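Long-range contacts in cobalamin biosynthesis protein CobN (Mycobacterium tuberculosis, PDB 7C6O), which probably serves as the catalytic subunit of cobaltochelatase, the enzyme that inserts cobalt into the corrin ring during cobalamin biosynthesis: residues A262-D267 / V833-T838; A822-S827 / T838-Y843; L591-G596 / A890-G895. All blocks are in the same frame, centred on the assembly; numbering follows the deposited sequence.

Overall arrangement
Along the chain the six segments run 262-267, 591-596, 822-827, 833-838, 838-843 and 890-895, yet they gather in one interior region of the chain. The centres of contacts 1 and 2 lie about 7 Å apart, those of contacts 2 and 3 about 10 Å apart, and those of contacts 1 and 3 about 12 Å apart. The long loop between helices 807-815 and 853-874 gives one segment to contact 1 and both to contact 2, with T838 common to the two. Contact 3 joins the turn after strand 586-591 to the end of helix 887-893, which follows strand 880-885 of a different mixed sheet. The loop thus packs where distant parts of this large subunit converge.

Contact 1: A262-D267 / V833-T838; sequences ASAGGD and VNVLPT
S263 and N834 meet where a type II beta turn, running from S263 to G266, receives an asparagine side chain from the short 3-10 segment 833-835. S263 O closes the turn by accepting from G266 N at 2.8 Å. It also takes a weak second hydrogen bond from N834 ND2, 3.4 Å from S263 O. S263 OG turns to a bound glycerol, probably from the crystallisation liquor.

At A264 the contact becomes apolar, its CB touching CG1 of V835 at 4.0 Å. A polar neighbour lies close by, A264 CA sitting 3.4 Å from N834 OD1. G265, at the third position of the turn, has the positive phi usual there, and its amide makes the strong bond of the contact, donating to N834 OD1. That bond is almost straight, 175° at the hydrogen, although the donor stands above the plane of the N834 side-chain carbonyl, 37° out of it. With N834 CG set between its own backbone N and carbonyl carbon (chi1 75°), the side chain brings OD1 to G265 N and ND2 to S263 O. G266 adds its carbonyl near the same side-chain amide, but the angle is too poor for a hydrogen bond. Just beyond the turn, D268 OD2 accepts from N834 ND2, while N834 OD1 is held by G265 N at 2.8 Å.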
loop_
_atom_site.group_PDB
_atom_site.type_symbol
_atom_site.label_atom_id
_atom_site.label_comp_id
_atom_site.label_asym_id
_atom_site.label_seq_id
_atom_site.Cartn_x
_atom_site.Cartn_y
_atom_site.Cartn_z
ATOM N N ALA A 262 3.465 4.926 15.932
ATOM C CA ALA A 262 4.692 5.298 15.237
ATOM C C ALA A 262 4.487 5.574 13.751
ATOM O O ALA A 262 5.474 5.743 13.026
ATOM C CB ALA A 262 5.749 4.203 15.413
ATOM N N SER A 263 3.248 5.625 13.275
ATOM C CA SER A 263 3.000 5.846 11.858
ATOM C C SER A 263 2.881 7.347 11.594
ATOM O O SER A 263 3.225 8.174 12.443
ATOM C CB SER A 263 1.770 5.058 11.406
ATOM O OG SER A 263 0.656 5.313 12.238
ATOM N N ALA A 264 2.404 7.714 10.403
ATOM C CA ALA A 264 2.342 9.118 10.010
ATOM C C ALA A 264 1.592 9.944 11.047
ATOM O O ALA A 264 0.500 9.573 11.487
ATOM C CB ALA A 264 1.668 9.252 8.643
ATOM N N GLY A 265 2.196 11.065 11.443
ATOM C CA GLY A 265 1.639 11.921 12.466
ATOM C C GLY A 265 1.935 11.499 13.887
ATOM O O GLY A 265 1.706 12.293 14.812
ATOM N N GLY A 266 2.441 10.290 14.097
ATOM C CA GLY A 266 2.701 9.772 15.423
ATOM C C GLY A 266 4.125 10.012 15.880
ATOM O O GLY A 266 4.844 10.867 15.358
ATOM N N ASP A 267 4.530 9.235 16.884
ATOM C CA ASP A 267 5.860 9.342 17.477
ATOM C C ASP A 267 6.754 8.293 16.821
ATOM O O ASP A 267 7.041 7.235 17.380
ATOM C CB ASP A 267 5.779 9.168 18.992
ATOM C CG ASP A 267 7.120 9.352 19.680
ATOM O OD1 ASP A 267 8.126 9.643 18.999
ATOM O OD2 ASP A 267 7.163 9.201 20.919
ATOM N N VAL A 833 3.835 15.971 8.952
ATOM C CA VAL A 833 5.178 16.394 8.570
ATOM C C VAL A 833 6.190 15.259 8.730
ATOM O O VAL A 833 7.205 15.225 8.023
ATOM C CB VAL A 833 5.569 17.654 9.371
ATOM C CG1 VAL A 833 7.069 17.927 9.302
ATOM C CG2 VAL A 833 4.805 18.863 8.844
ATOM N N ASN A 834 5.927 14.290 9.614
ATOM C CA ASN A 834 6.935 13.250 9.812
ATOM C C ASN A 834 7.021 12.256 8.651
ATOM O O ASN A 834 7.840 11.333 8.725
ATOM C CB ASN A 834 6.696 12.511 11.138
ATOM C CG ASN A 834 5.526 11.539 11.088
ATOM O OD1 ASN A 834 4.643 11.640 10.240
ATOM N ND2 ASN A 834 5.511 10.599 12.025
ATOM N N VAL A 835 6.229 12.412 7.583
ATOM C CA VAL A 835 6.496 11.634 6.375
ATOM C C VAL A 835 7.746 12.152 5.678
ATOM O O VAL A 835 8.324 11.453 4.835
ATOM C CB VAL A 835 5.296 11.635 5.406
ATOM C CG1 VAL A 835 4.028 11.182 6.121
ATOM C CG2 VAL A 835 5.112 13.008 4.753
ATOM N N LEU A 836 8.177 13.360 6.010
ATOM C CA LEU A 836 9.449 13.942 5.625
ATOM C C LEU A 836 10.488 13.658 6.707
ATOM O O LEU A 836 10.154 13.605 7.896
ATOM C CB LEU A 836 9.306 15.448 5.418
ATOM C CG LEU A 836 8.120 15.883 4.550
ATOM C CD1 LEU A 836 8.025 17.406 4.454
ATOM C CD2 LEU A 836 8.216 15.259 3.164
ATOM N N PRO A 837 11.764 13.458 6.346
ATOM C CA PRO A 837 12.339 13.556 5.002
ATOM C C PRO A 837 12.004 12.384 4.087
ATOM O O PRO A 837 11.650 11.297 4.553
ATOM C CB PRO A 837 13.842 13.584 5.280
ATOM C CG PRO A 837 13.984 12.731 6.491
ATOM C CD PRO A 837 12.779 13.058 7.339
ATOM N N THR A 838 12.124 12.614 2.784
ATOM C CA THR A 838 11.998 11.539 1.813
ATOM C C THR A 838 13.347 10.830 1.688
ATOM O O THR A 838 14.262 11.037 2.490
ATOM C CB THR A 838 11.493 12.079 0.478
ATOM O OG1 THR A 838 12.338 13.150 0.042
ATOM C CG2 THR A 838 10.063 12.590 0.619
#

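Contact 2: A822-S827 / T838-Y843; sequences AGPSGS and TGRNFY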
loop_
_atom_site.group_PDB
_atom_site.type_symbol
_atom_site.label_atom_id
_atom_site.label_comp_id
_atom_site.label_asym_id
_atom_site.label_seq_id
_atom_site.Cartn_x
_atom_site.Cartn_y
_atom_site.Cartn_z
ATOM N N ALA A 822 13.903 3.390 7.146
ATOM C CA ALA A 822 12.467 3.456 6.932
ATOM C C ALA A 822 11.883 4.723 7.548
ATOM O O ALA A 822 12.513 5.402 8.361
ATOM C CB ALA A 822 11.776 2.226 7.520
ATOM N N GLY A 823 10.656 5.033 7.141
ATOM C CA GLY A 823 9.947 6.184 7.640
ATOM C C GLY A 823 8.470 6.097 7.324
ATOM O O GLY A 823 8.031 5.248 6.544
ATOM N N PRO A 824 7.669 6.964 7.933
ATOM C CA PRO A 824 6.228 6.951 7.662
ATOM C C PRO A 824 5.920 7.434 6.252
ATOM O O PRO A 824 6.744 8.058 5.579
ATOM C CB PRO A 824 5.658 7.914 8.712
ATOM C CG PRO A 824 6.729 8.036 9.751
ATOM C CD PRO A 824 8.018 7.912 9.001
ATOM N N SER A 825 4.699 7.136 5.814
ATOM C CA SER A 825 4.208 7.535 4.503
ATOM C C SER A 825 2.880 8.265 4.655
ATOM O O SER A 825 2.198 8.151 5.675
ATOM C CB SER A 825 4.042 6.324 3.577
ATOM O OG SER A 825 3.223 5.336 4.178
ATOM N N GLY A 826 2.521 9.018 3.627
ATOM C CA GLY A 826 1.330 9.834 3.638
ATOM C C GLY A 826 1.617 11.187 3.024
ATOM O O GLY A 826 2.684 11.423 2.459
ATOM N N SER A 827 0.644 12.093 3.147
ATOM C CA SER A 827 0.730 13.402 2.514
ATOM C C SER A 827 1.252 14.432 3.500
ATOM O O SER A 827 0.635 14.626 4.560
ATOM C CB SER A 827 -0.634 13.832 1.989
ATOM O OG SER A 827 -0.625 15.208 1.635
ATOM N N THR A 838 12.124 12.614 2.784
ATOM C CA THR A 838 11.998 11.539 1.813
ATOM C C THR A 838 13.347 10.830 1.688
ATOM O O THR A 838 14.262 11.037 2.490
ATOM C CB THR A 838 11.493 12.079 0.478
ATOM O OG1 THR A 838 12.338 13.150 0.042
ATOM C CG2 THR A 838 10.063 12.590 0.619
ATOM N N GLY A 839 13.489 9.986 0.671
ATOM C CA GLY A 839 14.671 9.159 0.556
ATOM C C GLY A 839 14.670 7.949 1.460
ATOM O O GLY A 839 15.740 7.403 1.745
ATOM N N ARG A 840 13.500 7.507 1.915
ATOM C CA ARG A 840 13.379 6.414 2.865
ATOM C C ARG A 840 12.500 5.304 2.298
ATOM O O ARG A 840 11.649 5.530 1.432
ATOM C CB ARG A 840 12.806 6.915 4.202
ATOM C CG ARG A 840 13.672 7.965 4.883
ATOM C CD ARG A 840 13.135 8.344 6.259
ATOM N NE ARG A 840 11.901 9.121 6.177
ATOM C CZ ARG A 840 11.246 9.598 7.232
ATOM N NH1 ARG A 840 11.702 9.381 8.459
ATOM N NH2 ARG A 840 10.130 10.293 7.060
ATOM N N ASN A 841 12.721 4.089 2.800
ATOM C CA ASN A 841 11.931 2.917 2.417
ATOM C C ASN A 841 10.714 2.862 3.334
ATOM O O ASN A 841 10.746 2.246 4.400
ATOM C CB ASN A 841 12.783 1.657 2.516
ATOM C CG ASN A 841 12.029 0.406 2.117
ATOM O OD1 ASN A 841 10.978 0.478 1.480
ATOM N ND2 ASN A 841 12.567 -0.752 2.488
ATOM N N PHE A 842 9.620 3.499 2.917
ATOM C CA PHE A 842 8.595 3.833 3.896
ATOM C C PHE A 842 7.808 2.605 4.354
ATOM O O PHE A 842 7.747 1.572 3.682
ATOM C CB PHE A 842 7.643 4.932 3.375
ATOM C CG PHE A 842 6.849 4.590 2.118
ATOM C CD1 PHE A 842 5.981 3.508 2.067
ATOM C CD2 PHE A 842 6.901 5.438 1.020
ATOM C CE1 PHE A 842 5.237 3.241 0.924
ATOM C CE2 PHE A 842 6.157 5.182 -0.123
ATOM C CZ PHE A 842 5.326 4.085 -0.172
ATOM N N TYR A 843 7.230 2.727 5.547
ATOM C CA TYR A 843 6.206 1.826 6.049
ATOM C C TYR A 843 4.877 2.574 6.083
ATOM O O TYR A 843 4.798 3.758 5.745
ATOM C CB TYR A 843 6.588 1.276 7.426
ATOM C CG TYR A 843 6.863 2.321 8.490
ATOM C CD1 TYR A 843 5.830 2.851 9.257
ATOM C CD2 TYR A 843 8.157 2.756 8.748
ATOM C CE1 TYR A 843 6.077 3.795 10.239
ATOM C CE2 TYR A 843 8.414 3.699 9.732
ATOM C CZ TYR A 843 7.370 4.213 10.474
ATOM O OH TYR A 843 7.621 5.150 11.454
#
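Y843 lays one face of its ring against the G823-P824 peptide, overlapping P824 in a CH-pi contact. Two irregular segments of the long loop between helices 807-815 and 853-874 meet here, their directions 68° apart. P824 CA stands 4.2 Å from the centroid of the Y843 ring, and G823 O lies over the same face toward the rim. Proline and tyrosine run side by side, with P824 CG 3.5 Å from Y843 OH; that hydroxyl is hydrogen-bonded to A262 O, and the ring also stacks with F317. At the ring's edge, A822 CB approaches CD2 of Y843 at 3.9 Å.

R840 bends at chi3 (-71°) and spreads its guanidinium over G823, whose CA sits above the centre of one face, 3.7 Å from R840 CZ. With no side chain at G823 this close overlap is possible; R840 NH2 meanwhile bonds to N834 O. A second CH-pi contact places S825 CB over the F842 ring, 3.9 Å from its centroid.

The backbones are joined where Y843 N donates to G823 O at 2.8 Å. While its CB covers the F842 ring, the buried S825 hydroxyl donates to the backbone of the following residue, S825 OG lying 2.7 Å from Y843 O.

Contact 3: L591-G596 / A890-G895; sequences LVNDPG and AMRTAG
R892 makes the tight half of this contact, gripping N593 and D594 with one edge of its guanidinium. R892 NE donates to N593 O over 2.7 Å, meeting the carbonyl almost head-on at a C=O...N angle of 166°. NH2 of R892 adds a weak bond to the same oxygen and a salt bridge to D594 OD1 at 2.8 Å. Both acceptors lie in the guanidinium plane, but the carboxylate is turned 59° against it and its OD1 is met from above. The two acceptors are themselves close, N593 O being 2.9 Å from D594 OD1, and the positive charge facing both probably offsets their repulsion. With CG beside the backbone N (chi1 -68°) and the chain extended from CG to NE, the arginine reaches this pair while R892 CG packs against P595 CD at 3.8 Å.

The junction is one of helix ends: D594 is the N-cap residue of helix 595-604, without a capping bond from its side chain, while R892 belongs to the last turn of helix 887-893. P595, in the first turn, presses its CG on M891 CB at 3.5 Å, the two side chains running antiparallel past one another.

Around M891 the contact is van der Waals packing with no hydrogen bond across it, and this side too is buried. The thioether rests on the glycine backbone, M891 SD being 3.7 Å from G596 CA. Long, weak ion pairs link R892 NH1 with D1062 and D594 OD2 with K557.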
loop_
_atom_site.group_PDB
_atom_site.type_symbol
_atom_site.label_atom_id
_atom_site.label_comp_id
_atom_site.label_asym_id
_atom_site.label_seq_id
_atom_site.Cartn_x
_atom_site.Cartn_y
_atom_site.Cartn_z
ATOM N N LEU A 591 6.572 7.698 -4.848
ATOM C CA LEU A 591 5.965 8.897 -4.284
ATOM C C LEU A 591 5.539 8.664 -2.836
ATOM O O LEU A 591 4.890 7.663 -2.521
ATOM C CB LEU A 591 4.766 9.312 -5.135
ATOM C CG LEU A 591 3.992 10.553 -4.699
ATOM C CD1 LEU A 591 4.897 11.781 -4.652
ATOM C CD2 LEU A 591 2.808 10.783 -5.631
ATOM N N VAL A 592 5.892 9.612 -1.961
ATOM C CA VAL A 592 5.726 9.421 -0.521
ATOM C C VAL A 592 4.255 9.328 -0.123
ATOM O O VAL A 592 3.914 8.633 0.844
ATOM C CB VAL A 592 6.450 10.546 0.249
ATOM C CG1 VAL A 592 5.878 11.917 -0.116
ATOM C CG2 VAL A 592 6.372 10.313 1.756
ATOM N N ASN A 593 3.355 10.004 -0.841
ATOM C CA ASN A 593 1.948 10.009 -0.461
ATOM C C ASN A 593 1.127 8.969 -1.217
ATOM O O ASN A 593 -0.102 9.079 -1.270
ATOM C CB ASN A 593 1.342 11.403 -0.641
ATOM C CG ASN A 593 1.224 11.811 -2.093
ATOM O OD1 ASN A 593 2.215 12.162 -2.728
ATOM N ND2 ASN A 593 0.006 11.793 -2.619
ATOM N N ASP A 594 1.773 7.944 -1.777
ATOM C CA ASP A 594 1.088 6.790 -2.362
ATOM C C ASP A 594 1.496 5.528 -1.604
ATOM O O ASP A 594 2.139 4.630 -2.168
ATOM C CB ASP A 594 1.393 6.654 -3.852
ATOM C CG ASP A 594 0.683 7.700 -4.693
ATOM O OD1 ASP A 594 -0.111 8.488 -4.133
ATOM O OD2 ASP A 594 0.916 7.734 -5.918
ATOM N N PRO A 595 1.123 5.420 -0.322
ATOM C CA PRO A 595 1.612 4.288 0.486
ATOM C C PRO A 595 1.131 2.930 0.008
ATOM O O PRO A 595 1.898 1.960 0.057
ATOM C CB PRO A 595 1.081 4.610 1.889
ATOM C CG PRO A 595 -0.099 5.489 1.651
ATOM C CD PRO A 595 0.247 6.313 0.456
ATOM N N GLY A 596 -0.120 2.824 -0.442
ATOM C CA GLY A 596 -0.648 1.521 -0.817
ATOM C C GLY A 596 0.078 0.917 -2.003
ATOM O O GLY A 596 0.462 -0.257 -1.987
ATOM N N ALA A 890 -6.714 4.121 3.139
ATOM C CA ALA A 890 -6.666 3.749 4.547
ATOM C C ALA A 890 -5.301 4.048 5.151
ATOM O O ALA A 890 -5.207 4.396 6.332
ATOM C CB ALA A 890 -7.011 2.269 4.717
ATOM N N MET A 891 -4.238 3.939 4.356
ATOM C CA MET A 891 -2.903 4.230 4.866
ATOM C C MET A 891 -2.636 5.729 4.956
ATOM O O MET A 891 -1.861 6.161 5.816
ATOM C CB MET A 891 -1.854 3.556 3.988
ATOM C CG MET A 891 -1.917 2.039 4.016
ATOM S SD MET A 891 -0.765 1.301 2.848
ATOM C CE MET A 891 -0.819 -0.415 3.369
ATOM N N ARG A 892 -3.256 6.530 4.082
ATOM C CA ARG A 892 -3.082 7.979 4.145
ATOM C C ARG A 892 -3.829 8.591 5.325
ATOM O O ARG A 892 -3.381 9.598 5.887
ATOM C CB ARG A 892 -3.578 8.640 2.856
ATOM C CG ARG A 892 -2.781 8.368 1.587
ATOM C CD ARG A 892 -3.383 9.184 0.432
ATOM N NE ARG A 892 -2.738 8.930 -0.850
ATOM C CZ ARG A 892 -3.381 8.585 -1.961
ATOM N NH1 ARG A 892 -4.703 8.463 -1.962
ATOM N NH2 ARG A 892 -2.700 8.379 -3.077
ATOM N N THR A 893 -4.974 8.017 5.696
ATOM C CA THR A 893 -5.883 8.631 6.653
ATOM C C THR A 893 -6.050 7.846 7.945
ATOM O O THR A 893 -6.723 8.342 8.859
ATOM C CB THR A 893 -7.275 8.807 6.030
ATOM O OG1 THR A 893 -7.864 7.516 5.833
ATOM C CG2 THR A 893 -7.181 9.519 4.688
ATOM N N ALA A 894 -5.477 6.648 8.040
ATOM C CA ALA A 894 -5.715 5.703 9.130
ATOM C C ALA A 894 -7.166 5.228 9.177
ATOM O O ALA A 894 -7.647 4.800 10.230
ATOM C CB ALA A 894 -5.290 6.278 10.489
ATOM N N GLY A 895 -7.883 5.305 8.052
ATOM C CA GLY A 895 -9.132 4.580 7.905
ATOM C C GLY A 895 -10.417 5.382 7.789
ATOM O O GLY A 895 -11.463 4.925 8.262
#